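Local coordinates for Cow rumen GH26 endo-mannanase (Metagenome, PDB 6UEH), which probably hydrolyses internal beta-1,4-mannosidic linkages of mannans such as galactomannan, using a GH26 catalytic barrel joined to an accessory CBM6-like domain, at residues F41-N46 / Y122-T127; G75-I80 / P118-A123; W239-P244 / W326-K331; F308-E313 / E339-L344. All blocks are in the same frame, centred on the assembly; numbering follows the deposited sequence.

Contact 1: residues F41-N46 / Y122-T127. With CA (calcium ion), chain B.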
# COMPACT_ATOMS: atom_id res chain seq x y z
N PHE A 41 -38.11 -3.31 -10.27
CA PHE A 41 -36.75 -2.87 -10.00
C PHE A 41 -36.46 -1.51 -10.62
O PHE A 41 -37.25 -1.00 -11.42
CB PHE A 41 -35.74 -3.91 -10.51
CG PHE A 41 -35.82 -4.18 -11.99
CD1 PHE A 41 -35.06 -3.44 -12.89
CD2 PHE A 41 -36.65 -5.18 -12.48
CE1 PHE A 41 -35.14 -3.69 -14.25
CE2 PHE A 41 -36.72 -5.44 -13.84
CZ PHE A 41 -35.97 -4.69 -14.72
N ALA A 42 -35.32 -0.93 -10.25
CA ALA A 42 -34.86 0.31 -10.85
C ALA A 42 -33.91 0.00 -12.00
O ALA A 42 -32.98 -0.80 -11.85
CB ALA A 42 -34.18 1.19 -9.80
N TYR A 43 -34.15 0.63 -13.14
CA TYR A 43 -33.25 0.50 -14.28
C TYR A 43 -32.43 1.78 -14.39
O TYR A 43 -32.90 2.78 -14.92
CB TYR A 43 -34.04 0.24 -15.57
CG TYR A 43 -33.18 -0.01 -16.81
CD1 TYR A 43 -31.88 -0.48 -16.70
CD2 TYR A 43 -33.69 0.22 -18.08
CE1 TYR A 43 -31.11 -0.71 -17.84
CE2 TYR A 43 -32.94 -0.00 -19.21
CZ TYR A 43 -31.65 -0.46 -19.09
OH TYR A 43 -30.90 -0.68 -20.23
N LEU A 44 -31.22 1.73 -13.84
CA LEU A 44 -30.30 2.86 -13.89
C LEU A 44 -29.73 3.00 -15.28
O LEU A 44 -28.96 2.16 -15.72
CB LEU A 44 -29.18 2.66 -12.86
CG LEU A 44 -27.97 3.60 -12.88
CD1 LEU A 44 -28.34 4.95 -12.32
CD2 LEU A 44 -26.80 3.01 -12.11
N THR A 45 -30.10 4.06 -16.00
CA THR A 45 -29.57 4.27 -17.34
C THR A 45 -28.55 5.41 -17.37
O THR A 45 -27.37 5.19 -17.10
CB THR A 45 -30.69 4.55 -18.38
OG1 THR A 45 -31.55 5.59 -17.90
CG2 THR A 45 -31.51 3.28 -18.64
N ASN A 46 -29.01 6.62 -17.69
CA ASN A 46 -28.11 7.77 -17.75
C ASN A 46 -28.42 8.84 -16.71
O ASN A 46 -28.02 9.99 -16.84
CB ASN A 46 -28.14 8.40 -19.15
CG ASN A 46 -29.53 8.87 -19.56
OD1 ASN A 46 -30.50 8.72 -18.81
ND2 ASN A 46 -29.63 9.44 -20.75
N TYR A 122 -26.58 1.70 -16.79
CA TYR A 122 -27.18 0.58 -17.52
C TYR A 122 -26.99 -0.73 -16.78
O TYR A 122 -26.42 -1.70 -17.29
CB TYR A 122 -26.65 0.53 -18.95
CG TYR A 122 -27.11 1.74 -19.72
CD1 TYR A 122 -28.37 1.78 -20.31
CD2 TYR A 122 -26.31 2.87 -19.81
CE1 TYR A 122 -28.80 2.89 -21.00
CE2 TYR A 122 -26.74 4.00 -20.50
CZ TYR A 122 -27.99 4.00 -21.09
OH TYR A 122 -28.41 5.11 -21.77
N ALA A 123 -27.49 -0.73 -15.54
CA ALA A 123 -27.54 -1.91 -14.70
C ALA A 123 -28.86 -1.88 -13.92
O ALA A 123 -29.49 -0.83 -13.81
CB ALA A 123 -26.36 -1.96 -13.75
N GLU A 124 -29.26 -3.03 -13.39
CA GLU A 124 -30.56 -3.14 -12.75
C GLU A 124 -30.40 -3.31 -11.24
O GLU A 124 -29.51 -4.02 -10.78
CB GLU A 124 -31.35 -4.31 -13.34
CG GLU A 124 -31.66 -4.18 -14.83
CD GLU A 124 -30.44 -4.40 -15.71
OE1 GLU A 124 -29.80 -5.47 -15.59
OE2 GLU A 124 -30.11 -3.51 -16.52
N PHE A 125 -31.28 -2.65 -10.48
CA PHE A 125 -31.23 -2.71 -9.03
C PHE A 125 -32.59 -3.09 -8.45
O PHE A 125 -33.57 -2.37 -8.62
CB PHE A 125 -30.77 -1.36 -8.46
CG PHE A 125 -29.38 -0.97 -8.87
CD1 PHE A 125 -29.14 -0.40 -10.11
CD2 PHE A 125 -28.31 -1.17 -8.01
CE1 PHE A 125 -27.87 -0.04 -10.49
CE2 PHE A 125 -27.03 -0.81 -8.39
CZ PHE A 125 -26.81 -0.25 -9.63
N ASP A 126 -32.64 -4.24 -7.78
CA ASP A 126 -33.87 -4.73 -7.18
C ASP A 126 -34.05 -4.15 -5.78
O ASP A 126 -35.06 -3.51 -5.48
CB ASP A 126 -33.88 -6.26 -7.13
CG ASP A 126 -35.16 -6.83 -6.54
OD1 ASP A 126 -36.19 -6.13 -6.56
OD2 ASP A 126 -35.13 -7.98 -6.05
N THR A 127 -33.07 -4.41 -4.92
CA THR A 127 -33.05 -3.85 -3.57
C THR A 127 -31.65 -3.35 -3.24
O THR A 127 -30.67 -3.74 -3.88
CB THR A 127 -33.46 -4.88 -2.50
OG1 THR A 127 -32.58 -6.01 -2.56
CG2 THR A 127 -34.90 -5.36 -2.73
CA CA B . -37.57 -4.35 -6.06
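A42 and L44 form antiparallel hydrogen-bonded pairs with F125 and A123, the axes of strand 42-44 and residues 123-125 coming within 4.9 Å at 151°, with Y43 and E124 as the non-hydrogen-bonded pair between them. The A42-F125 pair is closed by two nearly straight bonds, A42 N reaching F125 O at 2.8 Å. At the other end L44 O receives A123 N and, more weakly, Y122 N: both residues face L44, a G1 bulge in which Y122 takes the positive phi often given to glycine. T45 touches both tyrosines. Its CG2 sits 3.6 Å above the centre of the Y43 ring, while its CB makes an off-centre CH-pi contact 4.1 Å from the centroid of the Y122 ring. Y43 OH meets the edge of that same ring. E124 bends at chi2 (73°), and its carboxylate runs beside Y43, OE2 lying 3.3 Å from Y43 CE1; its aliphatic CG rests against F41 CE1, so one side chain serves both aromatic neighbours. On the other face of the sheet, with A42 and A123, L44 CD2 touches F125 CE1 at 3.6 Å, an apolar pair suited to a buried layer. Next to F125 the chain turns a corner at D126, which grips the calcium ion through OD1 at 2.3 Å and again through its own carbonyl oxygen. E13, E15, S37 and G40 complete the site. The carboxylates of D126, E13 and E15 would probably more than offset the ion's two positive charges, and the ion links segments distant in sequence.

Contact 2: residues G75-I80 / P118-A123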
# COMPACT_ATOMS: atom_id res chain seq x y z
N GLY A 75 -18.60 -7.40 -18.30
CA GLY A 75 -18.74 -6.60 -17.10
C GLY A 75 -18.81 -5.11 -17.41
O GLY A 75 -18.37 -4.68 -18.48
N ARG A 76 -19.36 -4.33 -16.49
CA ARG A 76 -19.55 -2.90 -16.71
C ARG A 76 -19.30 -2.10 -15.44
O ARG A 76 -19.83 -2.43 -14.38
CB ARG A 76 -20.96 -2.63 -17.25
CG ARG A 76 -21.21 -1.18 -17.65
CD ARG A 76 -22.54 -1.03 -18.38
NE ARG A 76 -22.77 0.34 -18.84
CZ ARG A 76 -22.37 0.80 -20.02
NH1 ARG A 76 -21.73 0.01 -20.87
NH2 ARG A 76 -22.61 2.07 -20.36
N LEU A 77 -18.50 -1.05 -15.56
CA LEU A 77 -18.18 -0.19 -14.43
C LEU A 77 -19.44 0.46 -13.85
O LEU A 77 -20.30 0.94 -14.58
CB LEU A 77 -17.19 0.90 -14.85
CG LEU A 77 -16.70 1.82 -13.73
CD1 LEU A 77 -15.78 1.06 -12.79
CD2 LEU A 77 -16.00 3.05 -14.30
N GLN A 78 -19.55 0.44 -12.53
CA GLN A 78 -20.64 1.12 -11.84
C GLN A 78 -20.07 2.01 -10.75
O GLN A 78 -18.92 1.83 -10.33
CB GLN A 78 -21.63 0.11 -11.24
CG GLN A 78 -22.26 -0.82 -12.27
CD GLN A 78 -23.08 -0.08 -13.30
OE1 GLN A 78 -23.76 0.90 -12.99
NE2 GLN A 78 -23.00 -0.53 -14.55
N THR A 79 -20.87 2.97 -10.29
CA THR A 79 -20.39 3.92 -9.30
C THR A 79 -21.38 4.11 -8.16
O THR A 79 -22.51 4.55 -8.37
CB THR A 79 -20.10 5.29 -9.94
OG1 THR A 79 -19.03 5.16 -10.87
CG2 THR A 79 -19.73 6.31 -8.87
N ILE A 80 -20.95 3.77 -6.95
CA ILE A 80 -21.72 4.11 -5.76
C ILE A 80 -21.11 5.36 -5.15
O ILE A 80 -19.90 5.56 -5.20
CB ILE A 80 -21.77 2.95 -4.73
CG1 ILE A 80 -22.75 3.27 -3.60
CG2 ILE A 80 -20.37 2.63 -4.20
CD1 ILE A 80 -23.02 2.11 -2.67
N PRO A 118 -24.73 7.21 -13.03
CA PRO A 118 -24.61 6.64 -14.38
C PRO A 118 -23.18 6.62 -14.89
O PRO A 118 -22.89 7.14 -15.96
CB PRO A 118 -25.48 7.57 -15.23
CG PRO A 118 -25.45 8.87 -14.50
CD PRO A 118 -25.44 8.50 -13.05
N ILE A 119 -22.28 6.03 -14.10
CA ILE A 119 -20.89 5.86 -14.50
C ILE A 119 -20.49 4.40 -14.25
O ILE A 119 -19.93 4.09 -13.20
CB ILE A 119 -19.94 6.80 -13.71
CG1 ILE A 119 -20.49 8.22 -13.69
CG2 ILE A 119 -18.54 6.77 -14.30
CD1 ILE A 119 -19.69 9.17 -12.82
N TYR A 120 -20.78 3.52 -15.21
CA TYR A 120 -21.36 3.89 -16.50
C TYR A 120 -22.84 3.53 -16.63
O TYR A 120 -23.39 3.55 -17.73
CB TYR A 120 -20.57 3.23 -17.63
CG TYR A 120 -19.13 3.68 -17.72
CD1 TYR A 120 -18.78 5.00 -17.50
CD2 TYR A 120 -18.12 2.77 -18.03
CE1 TYR A 120 -17.47 5.41 -17.58
CE2 TYR A 120 -16.81 3.18 -18.11
CZ TYR A 120 -16.48 4.50 -17.89
OH TYR A 120 -15.17 4.90 -17.97
N GLY A 121 -23.49 3.19 -15.52
CA GLY A 121 -24.91 2.91 -15.53
C GLY A 121 -25.32 1.70 -16.35
O GLY A 121 -24.52 0.79 -16.58
N TYR A 122 -26.58 1.70 -16.79
CA TYR A 122 -27.18 0.58 -17.52
C TYR A 122 -26.99 -0.73 -16.78
O TYR A 122 -26.42 -1.70 -17.29
CB TYR A 122 -26.65 0.53 -18.95
CG TYR A 122 -27.11 1.74 -19.72
CD1 TYR A 122 -28.37 1.78 -20.31
CD2 TYR A 122 -26.31 2.87 -19.81
CE1 TYR A 122 -28.80 2.89 -21.00
CE2 TYR A 122 -26.74 4.00 -20.50
CZ TYR A 122 -27.99 4.00 -21.09
OH TYR A 122 -28.41 5.11 -21.77
N ALA A 123 -27.49 -0.73 -15.54
CA ALA A 123 -27.54 -1.91 -14.70
C ALA A 123 -28.86 -1.88 -13.92
O ALA A 123 -29.49 -0.83 -13.81
CB ALA A 123 -26.36 -1.96 -13.75
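R76 and Q78 of strand 76-82 hold G121 in the connection that carries the chain from strand 110-117 of one sheet to strand 123-132 of the other, within a CBM6-type beta-sandwich. G121 O accepts two bonds at 2.9 Å, one from R76 NE and one from Q78 NE2, which arrive from opposite faces of its carbonyl plane. The Q78 bond is almost straight (177°) and lies in the amide plane; a bend at chi2 (-61°) helps turn this glutamine back to the loop, although its CB points away. R76 is extended to NE, and its NH2 reaches Y120 O at 3.1 Å. The CB of Y120 lies over one face of the guanidinium, and NH1 has a separate salt bridge to D72. Long side chains with N-H donors suit these places, since they can reach the loop carbonyls of Y120 and G121. Glycine fits position 121: its phi is positive, and a CB there would crowd P118 CA. A cis peptide precedes Y120, whose N donates to L77 O at 2.7 Å. L77 CD2 lies 3.8 Å over one face of the Y120 ring, offset toward its rim, as a CH-pi contact. T79 OG1 gives its proton to I119 O at 2.7 Å, in the carbonyl plane and on a lone pair. Strand 76-82 lies between strands 110-117 and 85-94: T79 still bonds to K117 through the backbone, while R76 and Q78 pair with V91 and Y89 of strand 85-94.

Contact 3: residues W239-P244 / W326-K331. With ACT (acetate ion), chain D.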
# COMPACT_ATOMS: atom_id res chain seq x y z
N TRP A 239 16.62 -0.41 -1.13
CA TRP A 239 17.88 -0.70 -1.82
C TRP A 239 17.88 -0.08 -3.21
O TRP A 239 17.62 -0.76 -4.20
CB TRP A 239 18.09 -2.22 -1.90
CG TRP A 239 19.41 -2.66 -2.46
CD1 TRP A 239 20.61 -2.03 -2.34
CD2 TRP A 239 19.65 -3.84 -3.24
NE1 TRP A 239 21.59 -2.75 -2.99
CE2 TRP A 239 21.02 -3.86 -3.56
CE3 TRP A 239 18.83 -4.88 -3.71
CZ2 TRP A 239 21.60 -4.88 -4.32
CZ3 TRP A 239 19.41 -5.89 -4.46
CH2 TRP A 239 20.78 -5.88 -4.76
N HIS A 240 18.18 1.22 -3.29
CA HIS A 240 18.21 1.93 -4.56
C HIS A 240 19.45 1.58 -5.38
O HIS A 240 20.25 2.46 -5.72
CB HIS A 240 18.16 3.45 -4.34
CG HIS A 240 16.80 3.96 -3.98
ND1 HIS A 240 16.27 3.83 -2.71
CD2 HIS A 240 15.87 4.62 -4.71
CE1 HIS A 240 15.07 4.38 -2.68
NE2 HIS A 240 14.80 4.87 -3.88
N ILE A 241 19.61 0.30 -5.71
CA ILE A 241 20.79 -0.15 -6.44
C ILE A 241 20.78 0.35 -7.88
O ILE A 241 19.85 0.09 -8.65
CB ILE A 241 20.91 -1.70 -6.40
CG1 ILE A 241 22.11 -2.17 -7.23
CG2 ILE A 241 19.62 -2.38 -6.86
CD1 ILE A 241 23.45 -1.70 -6.69
N ASN A 242 21.82 1.10 -8.24
CA ASN A 242 21.95 1.67 -9.58
C ASN A 242 22.59 0.71 -10.58
O ASN A 242 23.27 -0.24 -10.20
CB ASN A 242 22.77 2.96 -9.54
CG ASN A 242 22.00 4.13 -8.94
OD1 ASN A 242 21.24 3.98 -7.98
ND2 ASN A 242 22.19 5.31 -9.53
N VAL A 243 22.36 0.97 -11.86
CA VAL A 243 23.09 0.30 -12.93
C VAL A 243 23.78 1.37 -13.76
O VAL A 243 23.39 2.54 -13.72
CB VAL A 243 22.15 -0.54 -13.82
CG1 VAL A 243 21.47 -1.64 -13.01
CG2 VAL A 243 21.12 0.35 -14.51
N PRO A 244 24.84 0.99 -14.50
CA PRO A 244 25.45 1.98 -15.40
C PRO A 244 24.48 2.41 -16.49
O PRO A 244 23.78 1.57 -17.04
CB PRO A 244 26.65 1.23 -16.00
CG PRO A 244 26.93 0.13 -15.03
CD PRO A 244 25.60 -0.27 -14.47
N TRP A 326 9.23 3.10 -13.22
CA TRP A 326 10.24 4.15 -13.18
C TRP A 326 11.57 3.64 -12.61
O TRP A 326 12.58 4.34 -12.67
CB TRP A 326 9.75 5.36 -12.39
CG TRP A 326 9.16 5.06 -11.05
CD1 TRP A 326 9.79 4.52 -9.97
CD2 TRP A 326 7.81 5.32 -10.63
NE1 TRP A 326 8.92 4.41 -8.91
CE2 TRP A 326 7.70 4.90 -9.29
CE3 TRP A 326 6.69 5.86 -11.27
CZ2 TRP A 326 6.50 5.00 -8.58
CZ3 TRP A 326 5.50 5.97 -10.56
CH2 TRP A 326 5.42 5.54 -9.22
N PHE A 327 11.56 2.43 -12.06
CA PHE A 327 12.79 1.77 -11.64
C PHE A 327 13.16 0.70 -12.66
O PHE A 327 12.28 0.11 -13.29
CB PHE A 327 12.63 1.16 -10.25
CG PHE A 327 12.59 2.17 -9.14
CD1 PHE A 327 13.48 3.23 -9.12
CD2 PHE A 327 11.66 2.06 -8.11
CE1 PHE A 327 13.45 4.16 -8.10
CE2 PHE A 327 11.62 2.99 -7.09
CZ PHE A 327 12.51 4.04 -7.09
N TRP A 328 14.46 0.43 -12.81
CA TRP A 328 14.90 -0.47 -13.88
C TRP A 328 14.39 -1.90 -13.70
O TRP A 328 14.17 -2.61 -14.68
CB TRP A 328 16.44 -0.48 -13.99
CG TRP A 328 17.19 -1.04 -12.81
CD1 TRP A 328 17.78 -0.33 -11.81
CD2 TRP A 328 17.46 -2.43 -12.53
NE1 TRP A 328 18.39 -1.19 -10.92
CE2 TRP A 328 18.21 -2.48 -11.34
CE3 TRP A 328 17.14 -3.63 -13.18
CZ2 TRP A 328 18.64 -3.68 -10.77
CZ3 TRP A 328 17.56 -4.82 -12.61
CH2 TRP A 328 18.31 -4.84 -11.42
N TRP A 329 14.16 -2.32 -12.46
CA TRP A 329 13.74 -3.70 -12.21
C TRP A 329 12.28 -3.97 -12.62
O TRP A 329 11.84 -5.11 -12.62
CB TRP A 329 13.95 -4.08 -10.74
CG TRP A 329 13.47 -3.07 -9.73
CD1 TRP A 329 12.18 -2.87 -9.32
CD2 TRP A 329 14.28 -2.15 -8.99
NE1 TRP A 329 12.14 -1.87 -8.37
CE2 TRP A 329 13.42 -1.41 -8.15
CE3 TRP A 329 15.65 -1.87 -8.96
CZ2 TRP A 329 13.88 -0.42 -7.29
CZ3 TRP A 329 16.11 -0.88 -8.11
CH2 TRP A 329 15.22 -0.17 -7.29
N GLY A 330 11.55 -2.92 -12.99
CA GLY A 330 10.18 -3.09 -13.44
C GLY A 330 10.02 -2.86 -14.93
O GLY A 330 8.93 -2.99 -15.49
N LYS A 331 11.13 -2.53 -15.57
CA LYS A 331 11.16 -2.13 -16.98
C LYS A 331 10.73 -3.23 -17.94
O LYS A 331 10.23 -2.96 -19.03
CB LYS A 331 12.56 -1.64 -17.34
CG LYS A 331 12.70 -0.96 -18.68
CD LYS A 331 14.12 -0.49 -18.88
CE LYS A 331 14.31 0.22 -20.21
NZ LYS A 331 15.71 0.70 -20.36
C ACT D . 12.02 6.50 -3.43
O ACT D . 12.83 6.54 -4.38
OXT ACT D . 11.86 5.37 -2.91
CH3 ACT D . 11.30 7.72 -2.95
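The W328 indole is clasped between V243 CG1, 3.7 Å above one face, and W329 CE3 against the opposite face, with I241 O in its plane at the edge. That edge contact is a hydrogen bond: W328 NE1 donates to I241 O at 3.0 Å, nearly straight at 166°. Tryptophan suits the place because it offers a broad face to the valine methyl and a donor at its rim. With CG between the backbone N and the carbonyl carbon (chi1 66°), the indole is directed at V243 and I241. The W329 ring carries F327 CB on one face, and its CZ3 touches I241 CG2 at 4.0 Å; its NE1 bonds to H312 O. F327 in turn has W326 CD1 3.5 Å over the centre of one face and W329 CH2 on the other. The two segments follow neighbouring parallel strands, 234-238 and 306-309, so these aromatic rings join adjacent loops at the C-terminal end of a TIM barrel, where glycoside hydrolases of this clan place their active site. H240, at the centre of an inverse gamma turn, meets F327 obliquely, the ring planes 85° apart. Its ND1 is hydrogen-bonded to D206, which helps to fix the rotation of the imidazole, and its NE2 donates to O of an acetate ion at 2.6 Å. The acetate is probably from the crystallisation liquor; its O lies at the edge of the F327 ring, 3.7 Å from F327 CZ.

Contact 4: residues F308-E313 / E339-L344. With ACT (acetate ion), chain D.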
# COMPACT_ATOMS: atom_id res chain seq x y z
N PHE A 308 13.05 -5.70 5.22
CA PHE A 308 13.80 -5.47 3.99
C PHE A 308 12.86 -5.26 2.81
O PHE A 308 12.05 -6.13 2.49
CB PHE A 308 14.75 -6.64 3.74
CG PHE A 308 15.71 -6.41 2.61
CD1 PHE A 308 16.37 -5.20 2.47
CD2 PHE A 308 15.98 -7.42 1.69
CE1 PHE A 308 17.27 -5.00 1.43
CE2 PHE A 308 16.87 -7.22 0.65
CZ PHE A 308 17.51 -6.01 0.53
N ARG A 309 12.97 -4.09 2.18
CA ARG A 309 12.08 -3.73 1.08
C ARG A 309 12.86 -3.47 -0.21
O ARG A 309 12.98 -2.33 -0.66
CB ARG A 309 11.25 -2.49 1.46
CG ARG A 309 10.11 -2.15 0.51
CD ARG A 309 9.24 -1.04 1.09
NE ARG A 309 10.00 0.16 1.40
CZ ARG A 309 10.00 1.26 0.65
NH1 ARG A 309 9.25 1.32 -0.44
NH2 ARG A 309 10.72 2.31 1.01
N PRO A 310 13.41 -4.54 -0.81
CA PRO A 310 14.16 -4.37 -2.06
C PRO A 310 13.22 -4.27 -3.24
O PRO A 310 12.03 -4.54 -3.07
CB PRO A 310 14.99 -5.65 -2.13
CG PRO A 310 14.08 -6.68 -1.52
CD PRO A 310 13.30 -5.96 -0.44
N LEU A 311 13.73 -3.88 -4.41
CA LEU A 311 12.97 -3.93 -5.65
C LEU A 311 11.60 -3.28 -5.50
O LEU A 311 10.58 -3.83 -5.92
CB LEU A 311 12.81 -5.39 -6.10
CG LEU A 311 14.12 -6.16 -6.31
CD1 LEU A 311 13.86 -7.65 -6.42
CD2 LEU A 311 14.83 -5.65 -7.55
N HIS A 312 11.59 -2.10 -4.89
CA HIS A 312 10.35 -1.45 -4.48
C HIS A 312 9.71 -0.62 -5.59
O HIS A 312 10.34 -0.34 -6.61
CB HIS A 312 10.61 -0.58 -3.24
CG HIS A 312 11.46 0.63 -3.52
ND1 HIS A 312 12.74 0.54 -4.02
CD2 HIS A 312 11.21 1.95 -3.35
CE1 HIS A 312 13.24 1.75 -4.16
NE2 HIS A 312 12.33 2.63 -3.76
N GLU A 313 8.45 -0.24 -5.37
CA GLU A 313 7.67 0.56 -6.32
C GLU A 313 7.74 0.01 -7.74
O GLU A 313 7.85 0.76 -8.70
CB GLU A 313 8.16 2.02 -6.29
CG GLU A 313 7.99 2.70 -4.94
CD GLU A 313 8.39 4.17 -4.98
OE1 GLU A 313 8.87 4.64 -6.03
OE2 GLU A 313 8.22 4.86 -3.95
N GLU A 339 10.11 -12.76 -11.29
CA GLU A 339 11.23 -13.68 -11.42
C GLU A 339 12.49 -13.09 -10.79
O GLU A 339 13.27 -13.81 -10.17
CB GLU A 339 11.47 -14.04 -12.89
CG GLU A 339 10.32 -14.82 -13.52
CD GLU A 339 10.55 -15.13 -14.99
OE1 GLU A 339 9.57 -15.45 -15.70
OE2 GLU A 339 11.72 -15.07 -15.44
N ILE A 340 12.68 -11.79 -10.95
CA ILE A 340 13.83 -11.10 -10.35
C ILE A 340 13.73 -11.11 -8.83
O ILE A 340 14.72 -11.35 -8.14
CB ILE A 340 13.95 -9.65 -10.86
CG1 ILE A 340 14.22 -9.64 -12.37
CG2 ILE A 340 15.05 -8.91 -10.11
CD1 ILE A 340 14.33 -8.25 -12.96
N TRP A 341 12.53 -10.85 -8.31
CA TRP A 341 12.29 -10.91 -6.87
C TRP A 341 12.62 -12.29 -6.31
O TRP A 341 13.30 -12.41 -5.28
CB TRP A 341 10.84 -10.55 -6.54
CG TRP A 341 10.51 -10.65 -5.07
CD1 TRP A 341 10.17 -11.79 -4.38
CD2 TRP A 341 10.48 -9.58 -4.12
NE1 TRP A 341 9.93 -11.49 -3.06
CE2 TRP A 341 10.11 -10.14 -2.87
CE3 TRP A 341 10.72 -8.21 -4.19
CZ2 TRP A 341 9.99 -9.37 -1.71
CZ3 TRP A 341 10.59 -7.45 -3.04
CH2 TRP A 341 10.23 -8.03 -1.82
N LYS A 342 12.12 -13.32 -6.97
CA LYS A 342 12.38 -14.69 -6.55
C LYS A 342 13.87 -15.01 -6.61
O LYS A 342 14.39 -15.71 -5.74
CB LYS A 342 11.58 -15.68 -7.41
CG LYS A 342 10.08 -15.59 -7.21
CD LYS A 342 9.34 -16.65 -8.03
CE LYS A 342 7.84 -16.58 -7.80
NZ LYS A 342 7.11 -17.58 -8.63
N TYR A 343 14.54 -14.48 -7.62
CA TYR A 343 15.99 -14.65 -7.77
C TYR A 343 16.72 -14.11 -6.55
O TYR A 343 17.55 -14.79 -5.95
CB TYR A 343 16.48 -13.96 -9.04
CG TYR A 343 17.95 -14.16 -9.34
CD1 TYR A 343 18.92 -13.33 -8.78
CD2 TYR A 343 18.37 -15.16 -10.21
CE1 TYR A 343 20.27 -13.51 -9.06
CE2 TYR A 343 19.72 -15.34 -10.50
CZ TYR A 343 20.66 -14.51 -9.92
OH TYR A 343 21.99 -14.70 -10.21
N LEU A 344 16.39 -12.87 -6.17
CA LEU A 344 17.02 -12.22 -5.03
C LEU A 344 16.71 -12.95 -3.73
O LEU A 344 17.59 -13.17 -2.90
CB LEU A 344 16.57 -10.76 -4.93
CG LEU A 344 17.11 -9.97 -3.73
CD1 LEU A 344 18.64 -9.89 -3.76
CD2 LEU A 344 16.51 -8.57 -3.69
C ACT D . 12.02 6.50 -3.43
O ACT D . 12.83 6.54 -4.38
OXT ACT D . 11.86 5.37 -2.91
CH3 ACT D . 11.30 7.72 -2.95
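L311 meets helix 334-351 with CG anti to its carbonyl carbon (chi1 -58°) and CD1 carried outward by an extended chi2 of 166°, while W341 sets CG anti to its backbone N and swings its indole to the chain at P310. L311 CD1 settles 3.6 Å from W341 CA and also touches I340 CG2 and, at 3.9 Å, L344 CD2. A branched leucine suits this spot, since one methyl can reach I340, W341 and L344, which lie within about one turn of the helix. The W341 ring turns its edge to P310 O, which lies in the ring plane 3.2 Å from CZ3; its NE1 bonds to Y379 O. Crossing it at about a right angle, the P310 ring puts CG 3.9 Å from W341 CZ3, and P310 CB packs on L344 CD2 at 3.6 Å. No hydrogen bond joins the two segments; apart from P310 O at the indole edge, the contact is made by apolar side chains. On the far side of the same chain H312 NE2 donates to acetate OXT at 2.9 Å. Strand 306-309, its trailing loop and the helix that follows form a beta-alpha unit of the TIM barrel, greasy against the helix and polar toward the barrel mouth.

Overall arrangement
Contacts 1 and 2 share Y122 and A123, their centres about 10 Å apart, so the calcium-bearing strand pair and the loop between the two sheets form one continuous region of the CBM6-like domain. Contacts 3 and 4 share no residue, but their segments alternate along the chain in the GH26 barrel, with centres about 11 Å apart. They interlock through W326 NE1, 2.9 Å from E313 OE1, and meet at the acetate, which H240 binds from contact 3 and H312 from contact 4; the ion probably marks the active-site pocket. The two pairs do not touch: about 48 Å separates the centres of contacts 1 and 3, and the nearest atoms of contacts 2 and 3 are about 22 Å apart.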